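Local coordinates for B-agarase (Agarivorans gilvus, PDB 5Z6P), which is a beta-agarase of glycoside hydrolase family 50, which probably cleaves the beta-galactosidic linkages of agarose, at residues V462-D467 against Y522-H527; I456-Q461 against D477-Q482; L589-F594 against N626-R631. One frame throughout, in Å; residues are numbered along the deposited sequence.

Contact 1 of 3, residues V462-D467 against Y522-H527; sequences VSSGDD and YGIAIH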
loop_
_atom_site.group_PDB
_atom_site.type_symbol
_atom_site.label_atom_id
_atom_site.label_comp_id
_atom_site.label_asym_id
_atom_site.label_seq_id
_atom_site.Cartn_x
_atom_site.Cartn_y
_atom_site.Cartn_z
ATOM N N VAL A 462 14.025 -7.929 -17.496
ATOM C CA VAL A 462 15.163 -7.923 -16.602
ATOM C C VAL A 462 14.658 -8.150 -15.193
ATOM O O VAL A 462 13.485 -7.924 -14.913
ATOM C CB VAL A 462 15.955 -6.607 -16.665
ATOM C CG1 VAL A 462 16.575 -6.419 -18.030
ATOM C CG2 VAL A 462 15.038 -5.488 -16.382
ATOM N N SER A 463 15.552 -8.582 -14.313
ATOM C CA SER A 463 15.191 -8.915 -12.940
ATOM C C SER A 463 16.295 -8.590 -11.946
ATOM O O SER A 463 17.345 -8.059 -12.316
ATOM C CB SER A 463 14.850 -10.401 -12.844
ATOM O OG SER A 463 14.523 -10.772 -11.524
ATOM N N SER A 464 16.058 -8.927 -10.683
ATOM C CA SER A 464 17.101 -8.851 -9.664
ATOM C C SER A 464 17.598 -10.225 -9.250
ATOM O O SER A 464 18.530 -10.336 -8.461
ATOM C CB SER A 464 16.601 -8.105 -8.433
ATOM O OG SER A 464 16.516 -6.739 -8.727
ATOM N N GLY A 465 16.967 -11.265 -9.785
ATOM C CA GLY A 465 17.331 -12.628 -9.460
ATOM C C GLY A 465 16.910 -13.565 -10.565
ATOM O O GLY A 465 16.145 -13.180 -11.450
ATOM N N ASP A 466 17.403 -14.799 -10.523
ATOM C CA ASP A 466 17.015 -15.789 -11.523
ATOM C C ASP A 466 15.499 -16.042 -11.450
ATOM O O ASP A 466 14.882 -16.477 -12.426
ATOM C CB ASP A 466 17.827 -17.063 -11.330
ATOM C CG ASP A 466 19.323 -16.815 -11.531
ATOM O OD1 ASP A 466 19.664 -15.790 -12.179
ATOM O OD2 ASP A 466 20.153 -17.613 -11.025
ATOM N N ASP A 467 14.938 -15.729 -10.283
ATOM C CA ASP A 467 13.514 -15.647 -9.973
ATOM C C ASP A 467 12.652 -15.271 -11.176
ATOM O O ASP A 467 11.900 -16.094 -11.709
ATOM C CB ASP A 467 13.299 -14.576 -8.906
ATOM C CG ASP A 467 14.542 -14.367 -8.004
ATOM O OD1 ASP A 467 15.438 -15.287 -7.956
ATOM O OD2 ASP A 467 14.645 -13.244 -7.418
ATOM N N TYR A 522 20.768 -2.073 -6.266
ATOM C CA TYR A 522 21.259 -2.212 -7.635
ATOM C C TYR A 522 21.082 -3.634 -8.175
ATOM O O TYR A 522 21.743 -4.022 -9.122
ATOM C CB TYR A 522 22.738 -1.783 -7.701
ATOM C CG TYR A 522 22.942 -0.351 -7.268
ATOM C CD1 TYR A 522 22.625 0.696 -8.117
ATOM C CD2 TYR A 522 23.412 -0.041 -5.995
ATOM C CE1 TYR A 522 22.765 2.000 -7.722
ATOM C CE2 TYR A 522 23.568 1.283 -5.594
ATOM C CZ TYR A 522 23.238 2.287 -6.469
ATOM O OH TYR A 522 23.387 3.590 -6.119
ATOM N N GLY A 523 20.171 -4.399 -7.574
ATOM C CA GLY A 523 19.846 -5.742 -8.030
ATOM C C GLY A 523 19.629 -5.920 -9.533
ATOM O O GLY A 523 20.083 -6.898 -10.118
ATOM N N ILE A 524 18.945 -4.971 -10.162
ATOM C CA ILE A 524 18.696 -5.045 -11.598
ATOM C C ILE A 524 20.001 -4.908 -12.387
ATOM O O ILE A 524 20.207 -5.585 -13.382
ATOM C CB ILE A 524 17.681 -3.957 -12.057
ATOM C CG1 ILE A 524 16.285 -4.242 -11.500
ATOM C CG2 ILE A 524 17.611 -3.884 -13.566
ATOM C CD1 ILE A 524 15.344 -3.034 -11.588
ATOM N N ALA A 525 20.884 -4.030 -11.931
ATOM C CA ALA A 525 22.180 -3.874 -12.569
ATOM C C ALA A 525 23.005 -5.151 -12.411
ATOM O O ALA A 525 23.536 -5.678 -13.381
ATOM C CB ALA A 525 22.917 -2.688 -11.999
ATOM N N ILE A 526 23.076 -5.653 -11.188
ATOM C CA ILE A 526 23.909 -6.796 -10.850
ATOM C C ILE A 526 23.469 -8.078 -11.565
ATOM O O ILE A 526 24.294 -8.761 -12.162
ATOM C CB ILE A 526 23.927 -7.011 -9.322
ATOM C CG1 ILE A 526 24.528 -5.771 -8.649
ATOM C CG2 ILE A 526 24.703 -8.287 -8.961
ATOM C CD1 ILE A 526 24.462 -5.755 -7.149
ATOM N N HIS A 527 22.176 -8.392 -11.509
ATOM C CA HIS A 527 21.661 -9.589 -12.160
ATOM C C HIS A 527 21.826 -9.535 -13.679
ATOM O O HIS A 527 22.260 -10.496 -14.295
ATOM C CB HIS A 527 20.182 -9.806 -11.828
ATOM C CG HIS A 527 19.632 -11.080 -12.382
ATOM N ND1 HIS A 527 18.955 -11.143 -13.579
ATOM C CD2 HIS A 527 19.679 -12.349 -11.906
ATOM C CE1 HIS A 527 18.600 -12.396 -13.814
ATOM N NE2 HIS A 527 19.035 -13.146 -12.815
HETATM O O HOH W 1 18.325 -9.287 -15.477
HETATM O O HOH W 2 21.021 -9.505 -8.289
#

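Contact 2 of 3, residues I456-Q461 against D477-Q482; sequences IGEFDQ and DPRFRQ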
loop_
_atom_site.group_PDB
_atom_site.type_symbol
_atom_site.label_atom_id
_atom_site.label_comp_id
_atom_site.label_asym_id
_atom_site.label_seq_id
_atom_site.Cartn_x
_atom_site.Cartn_y
_atom_site.Cartn_z
ATOM N N ILE A 456 1.692 -5.045 -20.686
ATOM C CA ILE A 456 1.905 -6.472 -20.526
ATOM C C ILE A 456 2.036 -7.135 -21.885
ATOM O O ILE A 456 1.899 -6.488 -22.913
ATOM C CB ILE A 456 0.749 -7.146 -19.770
ATOM C CG1 ILE A 456 -0.554 -6.934 -20.541
ATOM C CG2 ILE A 456 0.638 -6.611 -18.340
ATOM C CD1 ILE A 456 -1.758 -7.666 -19.949
ATOM N N GLY A 457 2.276 -8.440 -21.873
ATOM C CA GLY A 457 2.450 -9.191 -23.099
ATOM C C GLY A 457 3.862 -9.735 -23.206
ATOM O O GLY A 457 4.600 -9.767 -22.227
ATOM N N GLU A 458 4.237 -10.151 -24.409
ATOM C CA GLU A 458 5.487 -10.838 -24.628
ATOM C C GLU A 458 6.606 -9.853 -24.927
ATOM O O GLU A 458 6.547 -9.140 -25.923
ATOM C CB GLU A 458 5.344 -11.820 -25.800
ATOM C CG GLU A 458 5.972 -13.159 -25.585
ATOM C CD GLU A 458 5.068 -14.061 -24.787
ATOM O OE1 GLU A 458 3.887 -13.696 -24.621
ATOM O OE2 GLU A 458 5.532 -15.125 -24.321
ATOM N N PHE A 459 7.626 -9.837 -24.081
ATOM C CA PHE A 459 8.854 -9.110 -24.376
ATOM C C PHE A 459 9.966 -9.558 -23.443
ATOM O O PHE A 459 9.700 -10.152 -22.394
ATOM C CB PHE A 459 8.646 -7.585 -24.285
ATOM C CG PHE A 459 7.754 -7.140 -23.158
ATOM C CD1 PHE A 459 8.140 -7.286 -21.852
ATOM C CD2 PHE A 459 6.538 -6.547 -23.424
ATOM C CE1 PHE A 459 7.324 -6.871 -20.829
ATOM C CE2 PHE A 459 5.723 -6.137 -22.406
ATOM C CZ PHE A 459 6.116 -6.295 -21.109
ATOM N N ASP A 460 11.209 -9.259 -23.823
ATOM C CA ASP A 460 12.348 -9.518 -22.951
ATOM C C ASP A 460 12.149 -8.820 -21.608
ATOM O O ASP A 460 11.444 -7.820 -21.511
ATOM C CB ASP A 460 13.662 -9.063 -23.603
ATOM C CG ASP A 460 13.963 -9.808 -24.919
ATOM O OD1 ASP A 460 13.437 -10.918 -25.103
ATOM O OD2 ASP A 460 14.710 -9.285 -25.771
ATOM N N GLN A 461 12.770 -9.367 -20.573
ATOM C CA GLN A 461 12.628 -8.844 -19.226
ATOM C C GLN A 461 13.969 -8.759 -18.530
ATOM O O GLN A 461 14.920 -9.442 -18.910
ATOM C CB GLN A 461 11.690 -9.725 -18.399
ATOM C CG GLN A 461 10.241 -9.603 -18.782
ATOM C CD GLN A 461 9.384 -10.565 -18.004
ATOM O OE1 GLN A 461 9.727 -11.733 -17.871
ATOM N NE2 GLN A 461 8.277 -10.079 -17.477
ATOM N N ASP A 477 13.913 -3.928 -26.036
ATOM C CA ASP A 477 13.266 -4.884 -26.927
ATOM C C ASP A 477 12.174 -4.148 -27.693
ATOM O O ASP A 477 11.250 -3.598 -27.096
ATOM C CB ASP A 477 12.695 -6.068 -26.138
ATOM C CG ASP A 477 11.920 -7.077 -27.008
ATOM O OD1 ASP A 477 11.633 -6.846 -28.206
ATOM O OD2 ASP A 477 11.584 -8.132 -26.449
ATOM N N PRO A 478 12.273 -4.154 -29.025
ATOM C CA PRO A 478 11.248 -3.555 -29.886
ATOM C C PRO A 478 9.815 -3.952 -29.482
ATOM O O PRO A 478 8.907 -3.137 -29.617
ATOM C CB PRO A 478 11.606 -4.095 -31.264
ATOM C CG PRO A 478 13.101 -4.278 -31.190
ATOM C CD PRO A 478 13.375 -4.749 -29.804
ATOM N N ARG A 479 9.635 -5.173 -28.986
ATOM C CA ARG A 479 8.320 -5.639 -28.582
ATOM C C ARG A 479 7.738 -4.798 -27.429
ATOM O O ARG A 479 6.551 -4.584 -27.385
ATOM C CB ARG A 479 8.360 -7.119 -28.192
ATOM C CG ARG A 479 8.449 -8.067 -29.394
ATOM C CD ARG A 479 8.451 -9.511 -28.913
ATOM N NE ARG A 479 9.673 -9.800 -28.177
ATOM C CZ ARG A 479 9.935 -10.963 -27.594
ATOM N NH1 ARG A 479 11.076 -11.135 -26.950
ATOM N NH2 ARG A 479 9.057 -11.955 -27.654
ATOM N N PHE A 480 8.575 -4.318 -26.519
ATOM C CA PHE A 480 8.069 -3.510 -25.409
ATOM C C PHE A 480 7.322 -2.280 -25.931
ATOM O O PHE A 480 6.216 -1.982 -25.486
ATOM C CB PHE A 480 9.182 -3.059 -24.459
ATOM C CG PHE A 480 8.713 -2.064 -23.431
ATOM C CD1 PHE A 480 7.820 -2.455 -22.439
ATOM C CD2 PHE A 480 9.116 -0.728 -23.482
ATOM C CE1 PHE A 480 7.365 -1.555 -21.514
ATOM C CE2 PHE A 480 8.648 0.183 -22.567
ATOM C CZ PHE A 480 7.785 -0.230 -21.568
ATOM N N ARG A 481 7.932 -1.600 -26.900
ATOM C CA ARG A 481 7.350 -0.407 -27.500
ATOM C C ARG A 481 5.983 -0.722 -28.116
ATOM O O ARG A 481 5.030 0.021 -27.926
ATOM C CB ARG A 481 8.286 0.205 -28.565
ATOM C CG ARG A 481 7.766 1.532 -29.087
ATOM C CD ARG A 481 8.645 2.151 -30.186
ATOM N NE ARG A 481 9.863 2.757 -29.677
ATOM C CZ ARG A 481 9.938 3.970 -29.136
ATOM N NH1 ARG A 481 8.851 4.725 -29.021
ATOM N NH2 ARG A 481 11.107 4.441 -28.730
ATOM N N GLN A 482 5.889 -1.846 -28.824
ATOM C CA GLN A 482 4.615 -2.263 -29.396
ATOM C C GLN A 482 3.556 -2.516 -28.321
ATOM O O GLN A 482 2.395 -2.210 -28.529
ATOM C CB GLN A 482 4.775 -3.523 -30.255
ATOM C CG GLN A 482 5.612 -3.311 -31.478
ATOM C CD GLN A 482 5.145 -2.115 -32.258
ATOM O OE1 GLN A 482 4.032 -2.096 -32.751
ATOM N NE2 GLN A 482 5.981 -1.089 -32.335
#

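Contact 3 of 3, residues L589-F594 against N626-R631; sequences LLLEAF and NPEVVR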
loop_
_atom_site.group_PDB
_atom_site.type_symbol
_atom_site.label_atom_id
_atom_site.label_comp_id
_atom_site.label_asym_id
_atom_site.label_seq_id
_atom_site.Cartn_x
_atom_site.Cartn_y
_atom_site.Cartn_z
ATOM N N LEU A 589 24.976 4.165 -12.795
ATOM C CA LEU A 589 24.875 4.567 -14.197
ATOM C C LEU A 589 23.976 3.602 -14.986
ATOM O O LEU A 589 23.132 4.015 -15.760
ATOM C CB LEU A 589 26.259 4.611 -14.850
ATOM C CG LEU A 589 27.290 5.627 -14.352
ATOM C CD1 LEU A 589 28.624 5.396 -15.050
ATOM C CD2 LEU A 589 26.800 7.056 -14.576
ATOM N N LEU A 590 24.206 2.309 -14.785
ATOM C CA LEU A 590 23.477 1.267 -15.496
ATOM C C LEU A 590 21.985 1.311 -15.147
ATOM O O LEU A 590 21.166 1.288 -16.037
ATOM C CB LEU A 590 24.063 -0.111 -15.179
ATOM C CG LEU A 590 25.532 -0.323 -15.585
ATOM C CD1 LEU A 590 26.055 -1.684 -15.136
ATOM C CD2 LEU A 590 25.725 -0.156 -17.085
ATOM N N LEU A 591 21.656 1.394 -13.854
ATOM C CA LEU A 591 20.259 1.420 -13.411
ATOM C C LEU A 591 19.526 2.634 -13.996
ATOM O O LEU A 591 18.434 2.509 -14.566
ATOM C CB LEU A 591 20.176 1.427 -11.874
ATOM C CG LEU A 591 18.809 1.452 -11.210
ATOM C CD1 LEU A 591 17.968 0.254 -11.614
ATOM C CD2 LEU A 591 18.957 1.522 -9.690
ATOM N N GLU A 592 20.148 3.800 -13.889
ATOM C CA GLU A 592 19.535 5.002 -14.427
ATOM C C GLU A 592 19.361 4.922 -15.939
ATOM O O GLU A 592 18.327 5.331 -16.440
ATOM C CB GLU A 592 20.341 6.261 -14.066
ATOM C CG GLU A 592 19.801 7.504 -14.757
ATOM C CD GLU A 592 20.278 8.805 -14.151
ATOM O OE1 GLU A 592 20.926 8.752 -13.105
ATOM O OE2 GLU A 592 19.998 9.877 -14.719
ATOM N N ALA A 593 20.349 4.400 -16.669
ATOM C CA ALA A 593 20.196 4.277 -18.128
ATOM C C ALA A 593 19.036 3.328 -18.482
ATOM O O ALA A 593 18.248 3.597 -19.368
ATOM C CB ALA A 593 21.497 3.784 -18.792
ATOM N N PHE A 594 18.961 2.210 -17.782
ATOM C CA PHE A 594 17.863 1.265 -17.971
ATOM C C PHE A 594 16.499 1.936 -17.763
ATOM O O PHE A 594 15.660 1.923 -18.653
ATOM C CB PHE A 594 18.021 0.068 -17.025
ATOM C CG PHE A 594 16.756 -0.750 -16.853
ATOM C CD1 PHE A 594 16.265 -1.520 -17.888
ATOM C CD2 PHE A 594 16.090 -0.763 -15.639
ATOM C CE1 PHE A 594 15.115 -2.286 -17.722
ATOM C CE2 PHE A 594 14.949 -1.507 -15.467
ATOM C CZ PHE A 594 14.450 -2.262 -16.515
ATOM N N ASN A 626 14.585 4.673 -5.778
ATOM C CA ASN A 626 15.964 5.028 -5.509
ATOM C C ASN A 626 16.327 6.253 -6.351
ATOM O O ASN A 626 15.601 6.581 -7.287
ATOM C CB ASN A 626 16.867 3.837 -5.812
ATOM C CG ASN A 626 16.570 3.238 -7.156
ATOM O OD1 ASN A 626 16.772 3.882 -8.185
ATOM N ND2 ASN A 626 16.078 2.000 -7.160
ATOM N N PRO A 627 17.434 6.950 -6.009
ATOM C CA PRO A 627 17.749 8.189 -6.738
ATOM C C PRO A 627 17.850 7.958 -8.238
ATOM O O PRO A 627 17.358 8.755 -9.021
ATOM C CB PRO A 627 19.098 8.612 -6.153
ATOM C CG PRO A 627 19.096 8.037 -4.775
ATOM C CD PRO A 627 18.364 6.719 -4.893
ATOM N N GLU A 628 18.433 6.838 -8.629
ATOM C CA GLU A 628 18.592 6.528 -10.047
ATOM C C GLU A 628 17.271 6.491 -10.833
ATOM O O GLU A 628 17.163 7.135 -11.870
ATOM C CB GLU A 628 19.336 5.204 -10.193
ATOM C CG GLU A 628 20.788 5.270 -9.726
ATOM C CD GLU A 628 20.959 5.087 -8.226
ATOM O OE1 GLU A 628 19.954 4.867 -7.511
ATOM O OE2 GLU A 628 22.117 5.148 -7.762
ATOM N N VAL A 629 16.260 5.766 -10.349
ATOM C CA VAL A 629 15.032 5.638 -11.122
ATOM C C VAL A 629 14.147 6.887 -10.969
ATOM O O VAL A 629 13.366 7.211 -11.853
ATOM C CB VAL A 629 14.241 4.328 -10.756
ATOM C CG1 VAL A 629 15.107 3.086 -11.058
ATOM C CG2 VAL A 629 13.773 4.324 -9.310
ATOM N N VAL A 630 14.309 7.630 -9.884
ATOM C CA VAL A 630 13.609 8.910 -9.768
ATOM C C VAL A 630 14.178 9.931 -10.768
ATOM O O VAL A 630 13.433 10.582 -11.479
ATOM C CB VAL A 630 13.677 9.496 -8.330
ATOM C CG1 VAL A 630 13.174 10.937 -8.313
ATOM C CG2 VAL A 630 12.856 8.631 -7.345
ATOM N N ARG A 631 15.498 10.041 -10.848
ATOM C CA ARG A 631 16.096 10.920 -11.859
ATOM C C ARG A 631 15.679 10.472 -13.271
ATOM O O ARG A 631 15.399 11.295 -14.122
ATOM C CB ARG A 631 17.624 10.969 -11.718
ATOM C CG ARG A 631 18.090 11.794 -10.531
ATOM C CD ARG A 631 19.593 12.103 -10.539
ATOM N NE ARG A 631 20.349 11.145 -9.738
ATOM C CZ ARG A 631 21.046 10.178 -10.288
ATOM N NH1 ARG A 631 21.048 10.112 -11.593
ATOM N NH2 ARG A 631 21.713 9.289 -9.564
HETATM O O HOH W 3 21.117 12.120 -14.087
HETATM O O HOH W 4 22.916 7.245 -12.013
#

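Contact 1 of 3, residues V462-D467 against Y522-H527
H527 reaches from helix 523-530 across to the loop 462-467 and runs along its backbone from S463 to D466. CB rests 3.4 Å from S463 O, and CG faces G465 N. With CG anti to the backbone N (chi1 -175°), the ring is swung over G465, whose CA lies 3.4 Å from H527 CD2 and whose carbonyl oxygen sits over one ring face, displaced toward the rim near CE1. ND1 shares a water with S463 N, the water accepting from the amide and lying in the ring plane. At the tip, NE2 donates to D466 OD1 over 2.8 Å, a somewhat bent bond (147° at the hydrogen) that meets the carboxylate oxygen on its anti side. This His-carboxylate pair joins the second turn of the short helix 523-530 to an irregular loop between strands 461-462 and 472-473. Within the loop, S463 OG donates to G465 O, in the carbonyl plane and on a lone pair. Nearer the helix start, S463 O receives an almost straight CA-H...O contact from I524 CA, at 3.4 Å. S464 OG lies over the peptide between G523 and I524. At the strand end of the loop, V462 CG2 meets I524 CG2 at 4.1 Å.

Contact 2 of 3, residues I456-Q461 against D477-Q482
D460 and D477 meet R479 in a three-residue salt-bridge network at the start of helix 478-495. D477 OD2 takes a nearly straight bond from D460 N (2.9 Å, 177°) on its anti lone pair. Its syn lone pair accepts from R479 NE, so one oxygen serves a loop amide and a guanidinium together. D477 is the N-cap, and its OD1 accepts from R479 N at 2.7 Å, the donor lying well above the carboxylate plane. D460 OD1 completes the network at the edge of the guanidinium, 3.0 Å from R479 NH1, with the two flat groups nearly perpendicular.

The bend of R479 at chi3 (-67°) lays its guanidinium against the loop, one face over F459 CA. R479 CB packs against E458 O at 3.5 Å. Beyond it, F459 presents a ring face to the edge of F480 in a T-shaped stack, centroids 5.7 Å apart, while G457 O covers the opposite face. P473 touches both rings, and F480 continues onto V601 and V602 of helix 581-609.

D460 OD2 and D477 OD2 lie 3.4 Å apart, two acceptors whose repulsion is probably offset by the shared arginine and, for D477, by the helix N-terminus.

Contact 3 of 3, residues L589-F594 against N626-R631
Helix 581-609 packs here against the beginning of helix 627-634, and L591 is the residue that fits between the side chains of the second helix's first turn. The axes of the two short segments approach to 8.1 Å, inclined by 31°. L591 carries its CG opposite the backbone N (chi1 -180°) and extends toward the other helix. CD2 turns to E628 CB at 3.7 Å and N626 OD1 at 3.6 Å, CD1 to V629 CG1, and CG lies near both E628 CB and V629 CG1.

N626 is the N-cap. Its OD1 accepts from V629 N at 2.9 Å, the donor tilted 21° from the carbonyl plane, and its ND2 is held by G513 O, so the amide beside L591 is tied down at both ends. E628 meets the leucine mainly through CB; its chain bends at chi2 and carries the buried carboxylate away to Y522 OH and H521 NE2.

On the more exposed side, the extended E592 packs its CB against E628 CB at 4.1 Å and brings its carboxylate to R631. The direct approach of these charges is modelled too closely to be trusted in detail. A water donates to E592 OE2, which also forms a salt bridge with K635. A leucine thus packs into the capped first turn of a neighbouring helix, consistent with the helical layer of a (beta/alpha)8 barrel, as in relatives of family 50.

Helix 581-609 ties the three contacts together. Contact 3 lies on it, V462 of contact 1 packs on its F594, and F480 of contact 2 rests on it farther along. Contacts 1 and 2 share one continuous piece of chain, 456-467, and their segments alternate in sequence, with centres about 18 Å apart. Contact 3 follows both along the chain. Its centre lies about 14 Å from that of contact 1, which it touches through Y522 and E628, probably by a hydrogen bond, and about 20 Å from that of contact 2, with no touch. The long helix is thus a shared surface for loop 456-467, the starts of helices 478-495 and 523-530, and helix 627-634, gathering parts distant in sequence.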